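Local coordinates for hypothetical protein PH0435 (Pyrococcus horikoshii, PDB 2YV4) that probably contributes, as the C-terminal domain of a Sua5-type threonylcarbamoyl-AMP synthase, to the threonylcarbamoyl modification of tRNA, at residues K17-I20 and T21-V24; V54-V57 and A58-F62. All coordinates share one frame; numbering follows the deposited sequence.

From the N terminus, strand 5-11 runs into helix 13-29, whose middle turns carry interaction 1, and the chain returns to the parallel sheet as strand 34-38. Strand 46-49 then leads to helix 54-70, whose first turns hold interaction 2, before strand 75-81 fills the place between 34-38 and 5-11. Each contact is confined to successive turns of a single helix, so neither closes a long loop; they lie in series, without nesting or crossing. The centres of interaction 1 and interaction 2 are about 22 Å apart, on opposite sides of the centre of the chain. Interaction 1 is on a helix packed on strands 5-11, 34-38 and 75-81, whereas interaction 2 is on a helix that meets helix 86-93.

Interaction 1: residues K17-I20 and T21-V24; sequences KGKI and TELV
Lys19 and Glu22 form an i to i+3 salt bridge on helix 13-29, the alpha-helix of a beta-alpha-beta crossover in the parallel sheet. The lysine CB starts out away from residues 21-24. Lys19 CG, anti to the backbone N (chi1 177°), passes Leu23 CD1 at 4.3 Å, and bends at chi2 and chi3 then turn the chain back along its neighbour. CD and CE of Lys19 both come alongside Glu22 OE2, and NZ ends 3.1 Å from that oxygen. The ammonium nitrogen arrives on the syn side of the Glu22 carboxylate, 24° out of its plane, while the extended glutamate points the same way as the lysine. Glu26 brings a second carboxylate near Glu22, so the lysine probably eases that crowding of negative charge.

The buried methyl groups Ile20 CG2 and Val24 CG2 meet at 4.2 Å, on the side of the helix that covers Ile77 and Val36. One turn back, the carbonyl of Lys17 is gripped twice from opposite faces of its plane: Thr21 N donates to Lys17 O at 3.1 Å, and the hydroxyl Thr21 OG1 donates to the same oxygen at 2.7 Å.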
ATOM      1  N   LYS A  17      -4.354   9.610  -2.765  1.00 14.29           N
ATOM      2  CA  LYS A  17      -5.660   9.127  -2.335  1.00 13.35           C
ATOM      3  C   LYS A  17      -6.574   8.842  -3.524  1.00 13.04           C
ATOM      4  O   LYS A  17      -7.274   7.827  -3.544  1.00 12.50           O
ATOM      5  CB  LYS A  17      -6.314  10.131  -1.383  1.00 13.96           C
ATOM      6  CG  LYS A  17      -5.646  10.172  -0.009  1.00 16.32           C
ATOM      7  CD  LYS A  17      -6.413  11.040   0.978  1.00 17.47           C
ATOM      8  CE  LYS A  17      -5.764  11.021   2.360  1.00 16.68           C
ATOM      9  NZ  LYS A  17      -5.773   9.663   2.984  1.00 20.07           N
ATOM     10  N   GLY A  18      -6.561   9.728  -4.516  1.00 11.71           N
ATOM     11  CA  GLY A  18      -7.388   9.524  -5.692  1.00 13.81           C
ATOM     12  C   GLY A  18      -6.916   8.349  -6.539  1.00 14.85           C
ATOM     13  O   GLY A  18      -7.723   7.572  -7.058  1.00 14.60           O
ATOM     14  N   LYS A  19      -5.602   8.210  -6.676  1.00 12.65           N
ATOM     15  CA  LYS A  19      -5.038   7.123  -7.467  1.00 11.65           C
ATOM     16  C   LYS A  19      -5.326   5.767  -6.819  1.00 12.34           C
ATOM     17  O   LYS A  19      -5.740   4.823  -7.499  1.00 11.35           O
ATOM     18  CB  LYS A  19      -3.530   7.332  -7.638  1.00 11.90           C
ATOM     19  CG  LYS A  19      -2.806   6.210  -8.390  1.00 16.03           C
ATOM     20  CD  LYS A  19      -3.331   6.010  -9.812  1.00 19.76           C
ATOM     21  CE  LYS A  19      -3.090   7.227 -10.692  1.00 20.75           C
ATOM     22  NZ  LYS A  19      -3.502   6.960 -12.102  1.00 22.94           N
ATOM     23  N   ILE A  20      -5.119   5.664  -5.509  1.00 10.20           N
ATOM     24  CA  ILE A  20      -5.384   4.402  -4.820  1.00  9.25           C
ATOM     25  C   ILE A  20      -6.856   4.007  -4.964  1.00 11.41           C
ATOM     26  O   ILE A  20      -7.170   2.855  -5.269  1.00  8.98           O
ATOM     27  CB  ILE A  20      -5.019   4.485  -3.316  1.00  7.56           C
ATOM     28  CG1 ILE A  20      -3.502   4.634  -3.171  1.00  4.62           C
ATOM     29  CG2 ILE A  20      -5.495   3.225  -2.587  1.00  7.13           C
ATOM     30  CD1 ILE A  20      -3.020   4.776  -1.750  1.00  4.17           C
ATOM     31  N   THR A  21      -7.754   4.964  -4.748  1.00 11.64           N
ATOM     32  CA  THR A  21      -9.186   4.701  -4.871  1.00 13.30           C
ATOM     33  C   THR A  21      -9.470   4.092  -6.243  1.00 14.73           C
ATOM     34  O   THR A  21     -10.209   3.111  -6.362  1.00 13.12           O
ATOM     35  CB  THR A  21      -9.998   5.997  -4.731  1.00 15.26           C
ATOM     36  OG1 THR A  21      -9.666   6.627  -3.489  1.00 14.96           O
ATOM     37  CG2 THR A  21     -11.498   5.701  -4.769  1.00 13.84           C
ATOM     38  N   GLU A  22      -8.856   4.681  -7.268  1.00 14.08           N
ATOM     39  CA  GLU A  22      -9.009   4.238  -8.647  1.00 14.91           C
ATOM     40  C   GLU A  22      -8.500   2.813  -8.850  1.00 13.43           C
ATOM     41  O   GLU A  22      -9.199   1.976  -9.421  1.00 12.62           O
ATOM     42  CB  GLU A  22      -8.252   5.189  -9.584  1.00 19.32           C
ATOM     43  CG  GLU A  22      -8.317   4.819 -11.062  1.00 24.52           C
ATOM     44  CD  GLU A  22      -7.292   5.575 -11.900  1.00 29.95           C
ATOM     45  OE1 GLU A  22      -7.324   5.453 -13.143  1.00 32.75           O
ATOM     46  OE2 GLU A  22      -6.448   6.287 -11.317  1.00 33.04           O
ATOM     47  N   LEU A  23      -7.284   2.542  -8.382  1.00 11.43           N
ATOM     48  CA  LEU A  23      -6.683   1.220  -8.521  1.00 11.21           C
ATOM     49  C   LEU A  23      -7.479   0.113  -7.826  1.00 11.04           C
ATOM     50  O   LEU A  23      -7.634  -0.980  -8.372  1.00  9.25           O
ATOM     51  CB  LEU A  23      -5.244   1.225  -7.987  1.00 13.18           C
ATOM     52  CG  LEU A  23      -4.175   1.875  -8.871  1.00 18.06           C
ATOM     53  CD1 LEU A  23      -2.849   1.917  -8.123  1.00 20.01           C
ATOM     54  CD2 LEU A  23      -4.030   1.089 -10.173  1.00 20.23           C
ATOM     55  N   VAL A  24      -7.958   0.385  -6.616  1.00 10.72           N
ATOM     56  CA  VAL A  24      -8.739  -0.598  -5.882  1.00  9.64           C
ATOM     57  C   VAL A  24      -9.944  -1.034  -6.723  1.00 12.69           C
ATOM     58  O   VAL A  24     -10.174  -2.229  -6.923  1.00 12.99           O
ATOM     59  CB  VAL A  24      -9.207  -0.027  -4.527  1.00  9.71           C
ATOM     60  CG1 VAL A  24     -10.297  -0.909  -3.924  1.00  6.60           C
ATOM     61  CG2 VAL A  24      -8.014   0.055  -3.569  1.00  5.71           C
TER

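Interaction 2: residues V54-V57 and A58-F62; sequences VEEV and AKNLF
Asn60 lays its side-chain amide against the carbonyl of Glu56, one turn earlier on the same helix. The backbone bond between these two residues is short, Asn60 N to Glu56 O at 2.7 Å. Three further i to i+4 bonds flank it, from Ala58 to Val54, from Lys59 to Glu55 and from Leu61 to Val57. The Ala58 bond is nearly straight at 173°, whereas that of Lys59 is bent to 140°.

Among the polar side chains, Asn60 comes closest. With CG beside its own backbone N (chi1 -50°), the amide folds back toward the preceding turn, which places Asn60 ND2 3.0 Å from Glu56 O. The angle there is too poor for a hydrogen bond; ND2 instead makes a weak one to the carbonyl of Leu50. The same amide nitrogen, Asn60 ND2, rests 3.7 Å from Glu56 CB. These are the opening turns of helix 54-70, which carries the chain from strand 46-49 to strand 75-81 in the parallel alpha/beta fold, and Ser53 OG, just ahead of it, is hydrogen-bonded to Glu56 N.

The apolar packing of Val57 and Leu61, both buried, is with residues outside the two segments. Between the two, the side-chain approach is that of Leu61 CB against the backbone oxygen Val57 O, at 3.3 Å. Val57 packs on Leu50 and on Ala89 and Val90 of helix 86-93, and Leu61 reaches Arg93. That arginine also forms a cation-pi contact with the ring of Phe62.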
ATOM      1  N   VAL A  54       8.004   8.145   9.654  1.00 16.05           N
ATOM      2  CA  VAL A  54       8.987   7.273   9.025  1.00 16.24           C
ATOM      3  C   VAL A  54       9.289   6.101   9.957  1.00 17.37           C
ATOM      4  O   VAL A  54       9.364   4.950   9.517  1.00 15.80           O
ATOM      5  CB  VAL A  54      10.289   8.047   8.699  1.00 15.59           C
ATOM      6  CG1 VAL A  54      11.415   7.083   8.373  1.00 14.01           C
ATOM      7  CG2 VAL A  54      10.045   8.987   7.523  1.00 12.20           C
ATOM      8  N   GLU A  55       9.450   6.392  11.247  1.00 18.21           N
ATOM      9  CA  GLU A  55       9.741   5.349  12.227  1.00 20.86           C
ATOM     10  C   GLU A  55       8.637   4.294  12.273  1.00 18.76           C
ATOM     11  O   GLU A  55       8.916   3.100  12.369  1.00 18.27           O
ATOM     12  CB  GLU A  55       9.924   5.952  13.624  1.00 25.50           C
ATOM     13  CG  GLU A  55       9.943   4.906  14.734  1.00 31.72           C
ATOM     14  CD  GLU A  55      10.377   5.464  16.079  1.00 36.52           C
ATOM     15  OE1 GLU A  55       9.745   6.428  16.565  1.00 40.06           O
ATOM     16  OE2 GLU A  55      11.351   4.930  16.653  1.00 37.81           O
ATOM     17  N   GLU A  56       7.387   4.738  12.213  1.00 17.80           N
ATOM     18  CA  GLU A  56       6.264   3.813  12.244  1.00 18.89           C
ATOM     19  C   GLU A  56       6.240   2.941  10.998  1.00 16.56           C
ATOM     20  O   GLU A  56       5.938   1.753  11.077  1.00 15.97           O
ATOM     21  CB  GLU A  56       4.944   4.577  12.375  1.00 20.42           C
ATOM     22  CG  GLU A  56       4.703   5.124  13.774  1.00 27.78           C
ATOM     23  CD  GLU A  56       3.394   5.878  13.884  1.00 31.30           C
ATOM     24  OE1 GLU A  56       2.334   5.287  13.581  1.00 33.41           O
ATOM     25  OE2 GLU A  56       3.425   7.062  14.275  1.00 35.86           O
ATOM     26  N   VAL A  57       6.564   3.526   9.850  1.00 14.34           N
ATOM     27  CA  VAL A  57       6.582   2.768   8.606  1.00 13.48           C
ATOM     28  C   VAL A  57       7.560   1.606   8.722  1.00 17.02           C
ATOM     29  O   VAL A  57       7.214   0.453   8.455  1.00 15.14           O
ATOM     30  CB  VAL A  57       6.998   3.656   7.414  1.00 12.95           C
ATOM     31  CG1 VAL A  57       7.351   2.782   6.207  1.00 10.73           C
ATOM     32  CG2 VAL A  57       5.860   4.615   7.058  1.00  9.83           C
ATOM     33  N   ALA A  58       8.787   1.920   9.121  1.00 18.80           N
ATOM     34  CA  ALA A  58       9.826   0.911   9.267  1.00 21.13           C
ATOM     35  C   ALA A  58       9.381  -0.191  10.218  1.00 22.97           C
ATOM     36  O   ALA A  58       9.732  -1.361  10.045  1.00 23.24           O
ATOM     37  CB  ALA A  58      11.110   1.562   9.781  1.00 22.39           C
ATOM     38  N   LYS A  59       8.593   0.188  11.216  1.00 24.22           N
ATOM     39  CA  LYS A  59       8.111  -0.750  12.217  1.00 26.12           C
ATOM     40  C   LYS A  59       6.884  -1.574  11.827  1.00 25.62           C
ATOM     41  O   LYS A  59       6.808  -2.757  12.155  1.00 28.48           O
ATOM     42  CB  LYS A  59       7.809   0.001  13.519  1.00 27.76           C
ATOM     43  CG  LYS A  59       7.386  -0.898  14.668  1.00 31.09           C
ATOM     44  CD  LYS A  59       6.963  -0.102  15.895  1.00 33.95           C
ATOM     45  CE  LYS A  59       6.550  -1.039  17.029  1.00 36.28           C
ATOM     46  NZ  LYS A  59       6.094  -0.308  18.246  1.00 38.83           N
ATOM     47  N   ASN A  60       5.931  -0.965  11.127  1.00 24.41           N
ATOM     48  CA  ASN A  60       4.696  -1.666  10.762  1.00 23.00           C
ATOM     49  C   ASN A  60       4.622  -2.358   9.398  1.00 21.10           C
ATOM     50  O   ASN A  60       3.864  -3.311   9.231  1.00 18.87           O
ATOM     51  CB  ASN A  60       3.497  -0.708  10.837  1.00 24.70           C
ATOM     52  CG  ASN A  60       3.430   0.061  12.140  1.00 25.85           C
ATOM     53  OD1 ASN A  60       3.620  -0.500  13.220  1.00 23.81           O
ATOM     54  ND2 ASN A  60       3.135   1.357  12.045  1.00 24.52           N
ATOM     55  N   LEU A  61       5.389  -1.880   8.425  1.00 19.37           N
ATOM     56  CA  LEU A  61       5.316  -2.436   7.074  1.00 18.34           C
ATOM     57  C   LEU A  61       5.314  -3.956   6.936  1.00 18.48           C
ATOM     58  O   LEU A  61       4.365  -4.526   6.393  1.00 17.72           O
ATOM     59  CB  LEU A  61       6.420  -1.839   6.193  1.00 16.10           C
ATOM     60  CG  LEU A  61       6.281  -2.179   4.707  1.00 13.18           C
ATOM     61  CD1 LEU A  61       4.897  -1.765   4.213  1.00 12.30           C
ATOM     62  CD2 LEU A  61       7.368  -1.469   3.917  1.00 11.58           C
ATOM     63  N   PHE A  62       6.365  -4.617   7.412  1.00 18.14           N
ATOM     64  CA  PHE A  62       6.442  -6.071   7.299  1.00 19.62           C
ATOM     65  C   PHE A  62       5.341  -6.784   8.086  1.00 18.83           C
ATOM     66  O   PHE A  62       4.854  -7.842   7.678  1.00 19.19           O
ATOM     67  CB  PHE A  62       7.836  -6.552   7.721  1.00 23.12           C
ATOM     68  CG  PHE A  62       8.871  -6.428   6.629  1.00 27.65           C
ATOM     69  CD1 PHE A  62       8.835  -5.359   5.736  1.00 28.71           C
ATOM     70  CD2 PHE A  62       9.882  -7.376   6.497  1.00 29.99           C
ATOM     71  CE1 PHE A  62       9.789  -5.234   4.725  1.00 30.12           C
ATOM     72  CE2 PHE A  62      10.843  -7.262   5.490  1.00 30.42           C
ATOM     73  CZ  PHE A  62      10.796  -6.187   4.601  1.00 31.24           C
TER